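PDB 5TA0: glycoside Hydrolase from Bacteroides uniformis, which probably cleaves agarose-type galactans as a family 86 glycoside hydrolase, and is held here, as a point variant, in complex with the agarose fragment neoagarooctaose. Local coordinates for residues 87-90 and 91-95; 209-212 and 213-216; 308-311 and 312-316; 336-339 and 340-344. All coordinates share one frame; numbering follows the deposited sequence.

Contact 1: 87-90 and 91-95; sequences MIKT and VLRNV. With SO4 (sulfate ion), chain F.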
loop_
_atom_site.group_PDB
_atom_site.type_symbol
_atom_site.label_atom_id
_atom_site.label_comp_id
_atom_site.label_asym_id
_atom_site.label_seq_id
_atom_site.Cartn_x
_atom_site.Cartn_y
_atom_site.Cartn_z
ATOM N N MET A 87 7.936 18.072 10.788
ATOM C CA MET A 87 8.665 18.526 11.969
ATOM C C MET A 87 10.163 18.333 11.768
ATOM O O MET A 87 10.965 19.252 12.047
ATOM C CB MET A 87 8.199 17.797 13.223
ATOM C CG MET A 87 8.880 18.327 14.487
ATOM S SD MET A 87 8.405 17.572 16.051
ATOM C CE MET A 87 6.851 18.362 16.329
ATOM N N ILE A 88 10.562 17.160 11.293
ATOM C CA ILE A 88 11.975 16.894 11.059
ATOM C C ILE A 88 12.535 17.865 9.992
ATOM O O ILE A 88 13.676 18.347 10.117
ATOM C CB ILE A 88 12.263 15.396 10.801
ATOM C CG1 ILE A 88 13.769 15.116 10.856
ATOM C CG2 ILE A 88 11.643 14.900 9.492
ATOM C CD1 ILE A 88 14.097 13.650 10.812
ATOM N N LYS A 89 11.742 18.192 8.968
ATOM C CA LYS A 89 12.212 19.153 7.958
ATOM C C LYS A 89 12.464 20.517 8.571
ATOM O O LYS A 89 13.473 21.143 8.272
ATOM C CB LYS A 89 11.176 19.300 6.845
ATOM C CG LYS A 89 11.738 20.035 5.633
ATOM C CD LYS A 89 10.675 20.185 4.562
ATOM C CE LYS A 89 11.235 20.611 3.230
ATOM N NZ LYS A 89 10.079 20.995 2.366
ATOM N N THR A 90 11.547 20.992 9.409
ATOM C CA THR A 90 11.718 22.299 10.052
ATOM C C THR A 90 12.970 22.339 10.916
ATOM O O THR A 90 13.727 23.328 10.891
ATOM C CB THR A 90 10.462 22.700 10.835
ATOM O OG1 THR A 90 9.352 22.780 9.920
ATOM C CG2 THR A 90 10.638 24.030 11.509
ATOM N N VAL A 91 13.238 21.266 11.639
ATOM C CA VAL A 91 14.455 21.227 12.442
ATOM C C VAL A 91 15.680 21.233 11.538
ATOM O O VAL A 91 16.595 22.031 11.744
ATOM C CB VAL A 91 14.461 20.030 13.409
ATOM C CG1 VAL A 91 15.836 19.878 14.059
ATOM C CG2 VAL A 91 13.354 20.201 14.443
ATOM N N LEU A 92 15.723 20.378 10.508
ATOM C CA LEU A 92 16.856 20.394 9.591
ATOM C C LEU A 92 17.101 21.737 8.921
ATOM O O LEU A 92 18.245 22.173 8.782
ATOM C CB LEU A 92 16.698 19.313 8.504
ATOM C CG LEU A 92 17.852 19.194 7.508
ATOM C CD1 LEU A 92 19.187 18.939 8.202
ATOM C CD2 LEU A 92 17.549 18.073 6.522
ATOM N N ARG A 93 16.033 22.398 8.504
ATOM C CA ARG A 93 16.182 23.651 7.774
ATOM C C ARG A 93 16.619 24.820 8.651
ATOM O O ARG A 93 17.079 25.830 8.122
ATOM C CB ARG A 93 14.897 24.012 7.051
ATOM C CG ARG A 93 14.600 23.082 5.889
ATOM C CD ARG A 93 13.583 23.713 4.967
ATOM N NE ARG A 93 14.215 24.621 4.034
ATOM C CZ ARG A 93 13.625 25.677 3.487
ATOM N NH1 ARG A 93 14.298 26.419 2.637
ATOM N NH2 ARG A 93 12.380 26.001 3.797
ATOM N N ASN A 94 16.483 24.674 9.970
ATOM C CA ASN A 94 16.828 25.742 10.913
ATOM C C ASN A 94 17.976 25.463 11.840
ATOM O O ASN A 94 18.420 26.394 12.499
ATOM C CB ASN A 94 15.587 26.110 11.737
ATOM C CG ASN A 94 14.517 26.760 10.884
ATOM O OD1 ASN A 94 13.600 26.087 10.354
ATOM N ND2 ASN A 94 14.658 28.025 10.668
ATOM N N VAL A 95 18.468 24.233 11.924
ATOM C CA VAL A 95 19.552 23.917 12.861
ATOM C C VAL A 95 20.872 24.556 12.425
ATOM O O VAL A 95 21.217 24.614 11.244
ATOM C CB VAL A 95 19.637 22.393 13.072
ATOM C CG1 VAL A 95 20.152 21.655 11.830
ATOM C CG2 VAL A 95 20.467 22.052 14.300
HETATM S S SO4 F . 10.479 26.286 8.336
HETATM O O1 SO4 F . 11.424 25.229 7.897
HETATM O O2 SO4 F . 9.290 25.613 8.928
HETATM O O3 SO4 F . 11.100 27.177 9.325
HETATM O O4 SO4 F . 10.079 27.107 7.152
#

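Contact 2: 209-212 and 213-216; sequences YDKP and KAPK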
loop_
_atom_site.group_PDB
_atom_site.type_symbol
_atom_site.label_atom_id
_atom_site.label_comp_id
_atom_site.label_asym_id
_atom_site.label_seq_id
_atom_site.Cartn_x
_atom_site.Cartn_y
_atom_site.Cartn_z
ATOM N N TYR A 209 16.083 12.234 -10.838
ATOM C CA TYR A 209 16.105 11.758 -12.224
ATOM C C TYR A 209 14.920 12.125 -13.078
ATOM O O TYR A 209 15.109 12.436 -14.256
ATOM C CB TYR A 209 16.274 10.232 -12.270
ATOM C CG TYR A 209 17.092 9.847 -13.449
ATOM C CD1 TYR A 209 16.515 9.610 -14.697
ATOM C CD2 TYR A 209 18.480 9.825 -13.340
ATOM C CE1 TYR A 209 17.312 9.316 -15.808
ATOM C CE2 TYR A 209 19.268 9.527 -14.411
ATOM C CZ TYR A 209 18.702 9.286 -15.628
ATOM O OH TYR A 209 19.548 8.983 -16.660
ATOM N N ASP A 210 13.701 12.057 -12.535
ATOM C CA ASP A 210 12.492 12.041 -13.384
ATOM C C ASP A 210 11.730 13.334 -13.496
ATOM O O ASP A 210 11.038 13.527 -14.504
ATOM C CB ASP A 210 11.545 10.924 -12.914
ATOM C CG ASP A 210 12.212 9.584 -12.947
ATOM O OD1 ASP A 210 12.976 9.297 -13.884
ATOM O OD2 ASP A 210 11.976 8.767 -12.025
ATOM N N LYS A 211 11.770 14.193 -12.495
ATOM C CA LYS A 211 10.989 15.437 -12.555
ATOM C C LYS A 211 11.523 16.353 -13.658
ATOM O O LYS A 211 12.659 16.213 -14.095
ATOM C CB LYS A 211 11.007 16.188 -11.220
ATOM C CG LYS A 211 12.341 16.817 -10.831
ATOM C CD LYS A 211 12.191 17.633 -9.568
ATOM C CE LYS A 211 13.513 18.297 -9.247
ATOM N NZ LYS A 211 13.440 19.083 -7.989
ATOM N N PRO A 212 10.706 17.333 -14.075
ATOM C CA PRO A 212 11.217 18.317 -15.021
ATOM C C PRO A 212 12.474 18.993 -14.478
ATOM O O PRO A 212 12.518 19.342 -13.316
ATOM C CB PRO A 212 10.048 19.311 -15.120
ATOM C CG PRO A 212 8.846 18.458 -14.896
ATOM C CD PRO A 212 9.277 17.536 -13.789
ATOM N N LYS A 213 13.487 19.126 -15.326
ATOM C CA LYS A 213 14.757 19.778 -14.947
ATOM C C LYS A 213 15.532 19.042 -13.833
ATOM O O LYS A 213 16.379 19.622 -13.161
ATOM C CB LYS A 213 14.547 21.246 -14.550
ATOM C CG LYS A 213 13.654 22.057 -15.496
ATOM C CD LYS A 213 14.441 22.844 -16.533
ATOM C CE LYS A 213 14.945 24.171 -15.981
ATOM N NZ LYS A 213 15.730 24.927 -17.004
ATOM N N ALA A 214 15.244 17.757 -13.651
ATOM C CA ALA A 214 16.027 16.935 -12.732
ATOM C C ALA A 214 17.495 16.926 -13.159
ATOM O O ALA A 214 17.788 16.988 -14.354
ATOM C CB ALA A 214 15.474 15.522 -12.692
ATOM N N PRO A 215 18.424 16.791 -12.207
ATOM C CA PRO A 215 19.850 16.814 -12.563
ATOM C C PRO A 215 20.349 15.530 -13.202
ATOM O O PRO A 215 21.402 15.532 -13.824
ATOM C CB PRO A 215 20.540 17.069 -11.224
ATOM C CG PRO A 215 19.584 16.493 -10.210
ATOM C CD PRO A 215 18.236 16.868 -10.743
ATOM N N LYS A 216 19.583 14.447 -13.064
ATOM C CA LYS A 216 19.983 13.131 -13.553
ATOM C C LYS A 216 21.368 12.766 -13.034
ATOM O O LYS A 216 22.266 12.362 -13.771
ATOM C CB LYS A 216 19.815 13.002 -15.075
ATOM C CG LYS A 216 18.339 12.904 -15.456
ATOM C CD LYS A 216 18.150 12.894 -16.954
ATOM C CE LYS A 216 16.757 13.366 -17.320
ATOM N NZ LYS A 216 15.719 12.345 -17.016
#

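Contact 3: 308-311 and 312-316; sequences EQYS and MIKLG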
loop_
_atom_site.group_PDB
_atom_site.type_symbol
_atom_site.label_atom_id
_atom_site.label_comp_id
_atom_site.label_asym_id
_atom_site.label_seq_id
_atom_site.Cartn_x
_atom_site.Cartn_y
_atom_site.Cartn_z
ATOM N N GLU A 308 9.194 -9.238 -4.573
ATOM C CA GLU A 308 9.319 -10.449 -3.748
ATOM C C GLU A 308 10.205 -11.502 -4.405
ATOM O O GLU A 308 11.069 -12.071 -3.736
ATOM C CB GLU A 308 7.954 -11.055 -3.489
ATOM C CG GLU A 308 7.068 -10.215 -2.589
ATOM C CD GLU A 308 5.639 -10.726 -2.493
ATOM O OE1 GLU A 308 4.808 -10.003 -1.865
ATOM O OE2 GLU A 308 5.292 -11.790 -3.073
ATOM N N GLN A 309 9.979 -11.758 -5.698
ATOM C CA GLN A 309 10.737 -12.814 -6.368
ATOM C C GLN A 309 12.224 -12.497 -6.452
ATOM O O GLN A 309 13.062 -13.382 -6.214
ATOM C CB GLN A 309 10.181 -13.055 -7.772
ATOM C CG GLN A 309 10.986 -14.029 -8.645
ATOM C CD GLN A 309 10.893 -15.468 -8.179
ATOM O OE1 GLN A 309 9.917 -16.162 -8.437
ATOM N NE2 GLN A 309 11.914 -15.915 -7.488
ATOM N N TYR A 310 12.565 -11.247 -6.791
ATOM C CA TYR A 310 13.990 -10.902 -6.870
ATOM C C TYR A 310 14.631 -10.845 -5.486
ATOM O O TYR A 310 15.794 -11.253 -5.308
ATOM C CB TYR A 310 14.284 -9.666 -7.718
ATOM C CG TYR A 310 15.755 -9.502 -7.931
ATOM C CD1 TYR A 310 16.465 -8.465 -7.338
ATOM C CD2 TYR A 310 16.473 -10.453 -8.630
ATOM C CE1 TYR A 310 17.839 -8.358 -7.475
ATOM C CE2 TYR A 310 17.831 -10.354 -8.798
ATOM C CZ TYR A 310 18.519 -9.317 -8.220
ATOM O OH TYR A 310 19.880 -9.220 -8.360
ATOM N N SER A 311 13.880 -10.393 -4.471
ATOM C CA SER A 311 14.366 -10.488 -3.104
ATOM C C SER A 311 14.693 -11.931 -2.722
ATOM O O SER A 311 15.727 -12.198 -2.124
ATOM C CB SER A 311 13.362 -9.876 -2.137
ATOM O OG SER A 311 13.144 -8.499 -2.412
ATOM N N MET A 312 13.814 -12.855 -3.096
ATOM C CA MET A 312 14.135 -14.269 -2.844
ATOM C C MET A 312 15.412 -14.706 -3.544
ATOM O O MET A 312 16.276 -15.310 -2.936
ATOM C CB MET A 312 12.966 -15.164 -3.275
ATOM C CG MET A 312 11.810 -15.125 -2.294
ATOM S SD MET A 312 12.131 -15.878 -0.678
ATOM C CE MET A 312 12.310 -17.587 -1.180
ATOM N N ILE A 313 15.554 -14.371 -4.817
ATOM C CA ILE A 313 16.739 -14.806 -5.576
ATOM C C ILE A 313 18.031 -14.223 -4.975
ATOM O O ILE A 313 18.989 -14.941 -4.721
ATOM C CB ILE A 313 16.608 -14.426 -7.061
ATOM C CG1 ILE A 313 15.543 -15.297 -7.742
ATOM C CG2 ILE A 313 17.952 -14.514 -7.813
ATOM C CD1 ILE A 313 15.037 -14.763 -9.045
ATOM N N LYS A 314 18.046 -12.916 -4.729
ATOM C CA LYS A 314 19.265 -12.237 -4.317
ATOM C C LYS A 314 19.500 -12.282 -2.827
ATOM O O LYS A 314 20.646 -12.529 -2.385
ATOM C CB LYS A 314 19.222 -10.782 -4.800
ATOM C CG LYS A 314 20.411 -9.920 -4.398
ATOM C CD LYS A 314 21.740 -10.429 -4.954
ATOM C CE LYS A 314 22.858 -9.507 -4.517
ATOM N NZ LYS A 314 24.187 -9.972 -5.007
ATOM N N LEU A 315 18.473 -11.952 -2.028
ATOM C CA LEU A 315 18.621 -11.892 -0.569
ATOM C C LEU A 315 18.281 -13.210 0.127
ATOM O O LEU A 315 18.602 -13.392 1.291
ATOM C CB LEU A 315 17.734 -10.795 0.031
ATOM C CG LEU A 315 17.904 -9.415 -0.616
ATOM C CD1 LEU A 315 16.902 -8.442 0.011
ATOM C CD2 LEU A 315 19.338 -8.921 -0.443
ATOM N N GLY A 316 17.562 -14.085 -0.560
ATOM C CA GLY A 316 17.080 -15.334 0.043
ATOM C C GLY A 316 15.874 -15.202 0.932
ATOM O O GLY A 316 15.540 -16.159 1.641
#

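Contact 4: 336-339 and 340-344; sequences KPWS and PYRDW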
loop_
_atom_site.group_PDB
_atom_site.type_symbol
_atom_site.label_atom_id
_atom_site.label_comp_id
_atom_site.label_asym_id
_atom_site.label_seq_id
_atom_site.Cartn_x
_atom_site.Cartn_y
_atom_site.Cartn_z
ATOM N N LYS A 336 -8.139 22.187 -10.021
ATOM C CA LYS A 336 -9.511 22.558 -9.728
ATOM C C LYS A 336 -9.693 22.626 -8.222
ATOM O O LYS A 336 -8.923 22.022 -7.467
ATOM C CB LYS A 336 -10.467 21.516 -10.307
ATOM C CG LYS A 336 -10.617 21.571 -11.816
ATOM C CD LYS A 336 -11.288 20.308 -12.318
ATOM C CE LYS A 336 -12.041 20.498 -13.614
ATOM N NZ LYS A 336 -13.226 19.608 -13.573
ATOM N N PRO A 337 -10.730 23.343 -7.763
ATOM C CA PRO A 337 -11.066 23.326 -6.346
ATOM C C PRO A 337 -11.591 21.947 -5.941
ATOM O O PRO A 337 -11.766 21.067 -6.791
ATOM C CB PRO A 337 -12.154 24.400 -6.229
ATOM C CG PRO A 337 -12.783 24.431 -7.575
ATOM C CD PRO A 337 -11.693 24.160 -8.544
ATOM N N TRP A 338 -11.837 21.771 -4.658
ATOM C CA TRP A 338 -12.372 20.506 -4.145
ATOM C C TRP A 338 -13.680 20.122 -4.822
ATOM O O TRP A 338 -14.499 20.991 -5.157
ATOM C CB TRP A 338 -12.534 20.588 -2.622
ATOM C CG TRP A 338 -13.261 19.428 -2.043
ATOM C CD1 TRP A 338 -12.742 18.195 -1.728
ATOM C CD2 TRP A 338 -14.657 19.368 -1.756
ATOM N NE1 TRP A 338 -13.747 17.383 -1.264
ATOM C CE2 TRP A 338 -14.933 18.075 -1.270
ATOM C CE3 TRP A 338 -15.724 20.285 -1.890
ATOM C CZ2 TRP A 338 -16.221 17.674 -0.904
ATOM C CZ3 TRP A 338 -16.981 19.899 -1.505
ATOM C CH2 TRP A 338 -17.229 18.608 -1.009
ATOM N N SER A 339 -13.888 18.832 -5.028
ATOM C CA SER A 339 -15.211 18.318 -5.362
ATOM C C SER A 339 -15.452 16.953 -4.760
ATOM O O SER A 339 -14.505 16.176 -4.558
ATOM C CB SER A 339 -15.424 18.224 -6.866
ATOM O OG SER A 339 -14.548 17.292 -7.461
ATOM N N PRO A 340 -16.718 16.597 -4.549
ATOM C CA PRO A 340 -17.019 15.238 -4.161
ATOM C C PRO A 340 -16.519 14.223 -5.183
ATOM O O PRO A 340 -16.043 13.139 -4.794
ATOM C CB PRO A 340 -18.548 15.232 -4.076
ATOM C CG PRO A 340 -18.891 16.644 -3.682
ATOM C CD PRO A 340 -17.901 17.483 -4.423
ATOM N N TYR A 341 -16.602 14.537 -6.470
ATOM C CA TYR A 341 -16.136 13.624 -7.504
ATOM C C TYR A 341 -14.634 13.334 -7.391
ATOM O O TYR A 341 -14.186 12.166 -7.531
ATOM C CB TYR A 341 -16.466 14.146 -8.901
ATOM C CG TYR A 341 -16.034 13.223 -9.996
ATOM C CD1 TYR A 341 -16.643 11.983 -10.172
ATOM C CD2 TYR A 341 -15.004 13.570 -10.852
ATOM C CE1 TYR A 341 -16.239 11.124 -11.177
ATOM C CE2 TYR A 341 -14.591 12.720 -11.864
ATOM C CZ TYR A 341 -15.213 11.493 -12.031
ATOM O OH TYR A 341 -14.777 10.675 -13.047
ATOM N N ARG A 342 -13.828 14.369 -7.155
ATOM C CA ARG A 342 -12.400 14.128 -7.017
ATOM C C ARG A 342 -12.122 13.191 -5.835
ATOM O O ARG A 342 -11.282 12.297 -5.951
ATOM C CB ARG A 342 -11.658 15.442 -6.872
ATOM C CG ARG A 342 -10.156 15.270 -7.020
ATOM C CD ARG A 342 -9.417 16.578 -7.011
ATOM N NE ARG A 342 -9.453 17.236 -5.716
ATOM C CZ ARG A 342 -9.152 18.512 -5.517
ATOM N NH1 ARG A 342 -9.240 19.023 -4.300
ATOM N NH2 ARG A 342 -8.786 19.296 -6.524
ATOM N N ASP A 343 -12.856 13.359 -4.745
ATOM C CA ASP A 343 -12.750 12.425 -3.608
ATOM C C ASP A 343 -13.147 10.996 -4.011
ATOM O O ASP A 343 -12.477 10.038 -3.600
ATOM C CB ASP A 343 -13.577 12.880 -2.422
ATOM C CG ASP A 343 -12.978 14.030 -1.635
ATOM O OD1 ASP A 343 -11.809 14.395 -1.851
ATOM O OD2 ASP A 343 -13.730 14.581 -0.795
ATOM N N TRP A 344 -14.201 10.820 -4.812
ATOM C CA TRP A 344 -14.583 9.498 -5.325
ATOM C C TRP A 344 -13.428 8.838 -6.088
ATOM O O TRP A 344 -13.127 7.648 -5.907
ATOM C CB TRP A 344 -15.829 9.566 -6.221
ATOM C CG TRP A 344 -16.031 8.355 -7.057
ATOM C CD1 TRP A 344 -15.836 8.240 -8.404
ATOM C CD2 TRP A 344 -16.374 7.040 -6.600
ATOM N NE1 TRP A 344 -16.076 6.964 -8.820
ATOM C CE2 TRP A 344 -16.403 6.198 -7.733
ATOM C CE3 TRP A 344 -16.668 6.491 -5.343
ATOM C CZ2 TRP A 344 -16.731 4.840 -7.652
ATOM C CZ3 TRP A 344 -16.968 5.123 -5.266
ATOM C CH2 TRP A 344 -16.999 4.325 -6.415
HETATM O O HOH W 1 -8.113 21.730 -4.421
#

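Contact 1: 87-90 and 91-95
T90 and N94 stand side by side one helical turn apart, both pointing the same way, with a sulfate ion, probably from the crystallisation liquor, lying against them. Following T90 outward, its CB passes 3.7 Å from sulfate O2. At chi1 -61° the two branches divide: OG1 lies beside the backbone N and CG2 beside the carbonyl carbon. T90 OG1 comes 3.0 Å from sulfate O2, but its single proton may go to sulfate O2 or to G86 O, and the geometry does not settle which. T90 CG2 also comes near, 3.3 Å from the same sulfate O2. From the next turn N94 leans back, its CB 3.5 Å from T90 O. An alanine at N94 would remove the amide and would probably leave T90 O and the sulfate without their polar neighbour on this side. The backbone is regular up to R93: L92 N reaches I88 O at 2.9 Å and 174°, whereas N94 N to T90 O is weak at 125°. On another side of the helix K89 bonds Q141 through NZ and touches a bound galactose. One weak bond and a V91 O shared by N94 N and V95 N mark the C-terminal turn of an alpha-helix, helix 86-94, which follows strand 80-84 of the parallel barrel sheet.

Contact 2: 209-212 and 213-216
Y209 and K216 make the CH-pi part of this contact. K216 CG sits 3.5 Å from the centroid of the Y209 ring and only 5° off its normal, so the lysine chain crosses over the middle of one face at about a right angle to the tyrosine side chain. Among the polar bonds, K216 NZ donates to Y209 O at 2.8 Å, nearly in line with the carbonyl; the bend at chi4, -74°, turns the amine back to reach it. K216 was modelled in two conformers, and both features belong to one of them. A serine at Y209 would keep that acceptor but is likely to leave the K216 methylenes without the flat surface they rest on, the chain then held by its amine alone. The second bond, A214 N to K211 O at 3.0 Å and 148°, closes the turn. Apolar packing is small: A214 CB points toward segment 209-212, 3.5 Å from Y209 C, and lies 3.9 Å from K211 CG. Two ion pairs hold neighbouring groups, D210 with R263 and K211 with D207. With P212 and K213 at its corners, the latter at positive phi, segment 211-214 is a type II beta turn that reverses the chain just after helix 204-210.

Contact 3: 308-311 and 312-316
Y310 and K314 lie side by side on the last turns of helix 298-315, the helix of a beta-alpha-beta crossover that joins the neighbouring parallel strands 277-285 and 321-326 of the barrel. The packed side is built on Y310 and Q309. With CG of Y310 anti to the backbone N (chi1 -171°), the ring extends along the helix, and K314 CB rests over one of its faces, offset toward the rim, 4.1 Å from the centroid. I313 CB meets the same ring obliquely, 4.3 Å from Y310 CD2. The phenol is fixed at its end by D269 and K265, and the ring also meets that of Y535. Q309, bent at chi2, brings its amide over the I313 branch, Q309 NE2 standing 3.7 Å from I313 CD1; the same nitrogen donates to A532 O, so the aliphatic chain packs beside an amide nitrogen already bonded to strand 523-538. E308, also buried, forms salt bridges with R360 and K529, and its OE2 is hydrogen-bonded to Y531 OH. This side therefore ties the barrel helix to a beta-sheet outside the barrel.

The other side is looser. K314 CG and CD still pass the Y310 hydroxyl, and only the end of the chain leads away; G316, exposed and at positive phi, takes the chain out of the helix. Hydrogen bonding decays accordingly: K314 N to Y310 O is 2.9 Å at 169°, but the S311 carbonyl is shared. S311 O accepts from L315 N at 2.8 Å and 137°, and again, weakly, from G316 N at 3.1 Å.

Contact 4: 336-339 and 340-344
W338 and D343 meet through a nearly straight hydrogen bond, W338 NE1 to D343 OD2, at 2.8 Å and 165°. The oxygen lies close to the indole plane, yet the donor arrives from well above the carboxylate plane, the two flat groups being turned 60° apart. Over one indole face P340 makes a CH-pi contact, its CD 3.9 Å from the centroid of the W338 six-membered ring. Between these groups S339 takes the N-cap position of helix 340-358: R342 N donates to S339 OG at 3.0 Å. The hydroxyl reaches it because chi1, 64°, places OG between the backbone N and the carbonyl carbon. Behind the cap, D343 N closes the first helical bond on S339 O at 3.3 Å.

Further out, R342 doubles back along the incoming loop with its chain bent at chi3. R342 NH2 donates to K336 O at 2.9 Å, and a water donates to K336 O and accepts from R342 NH1, the water oxygen 2.9 Å from NH1. Y333 O is a second acceptor for R342 NH2, while E409 N gives D343 OD2 a second donor. P340 rests on V487 and P488 of strand 487-495.

The buried guanidinium is thus held by backbone carbonyls and water, and D343 OD2 by two neutral N-H groups; together with the nearby helix N-terminus, these donors would probably favour a charged carboxylate.

In the fold
None of the four contacts is fully core: contacts 1, 3 and 4 are partly buried, and contact 2 lies on the surface. They share no secondary-structure element. Contacts 1 and 3 both finish helices, but the first borders bound sugar and carries a sulfate, whereas the third is pressed by aromatic and charged partners from strand 523-538. Contact 4 starts a helix instead, and its bonds mix a side-chain pair, a serine cap and an arginine reaching a backbone carbonyl; contact 2 follows a helix and relies on a lysine chain over a tyrosine face. Contacts 3 and 4 lie on opposite sides of the chain's centre, about 41 Å between centres, while contacts 1 and 2 are about 25 Å apart.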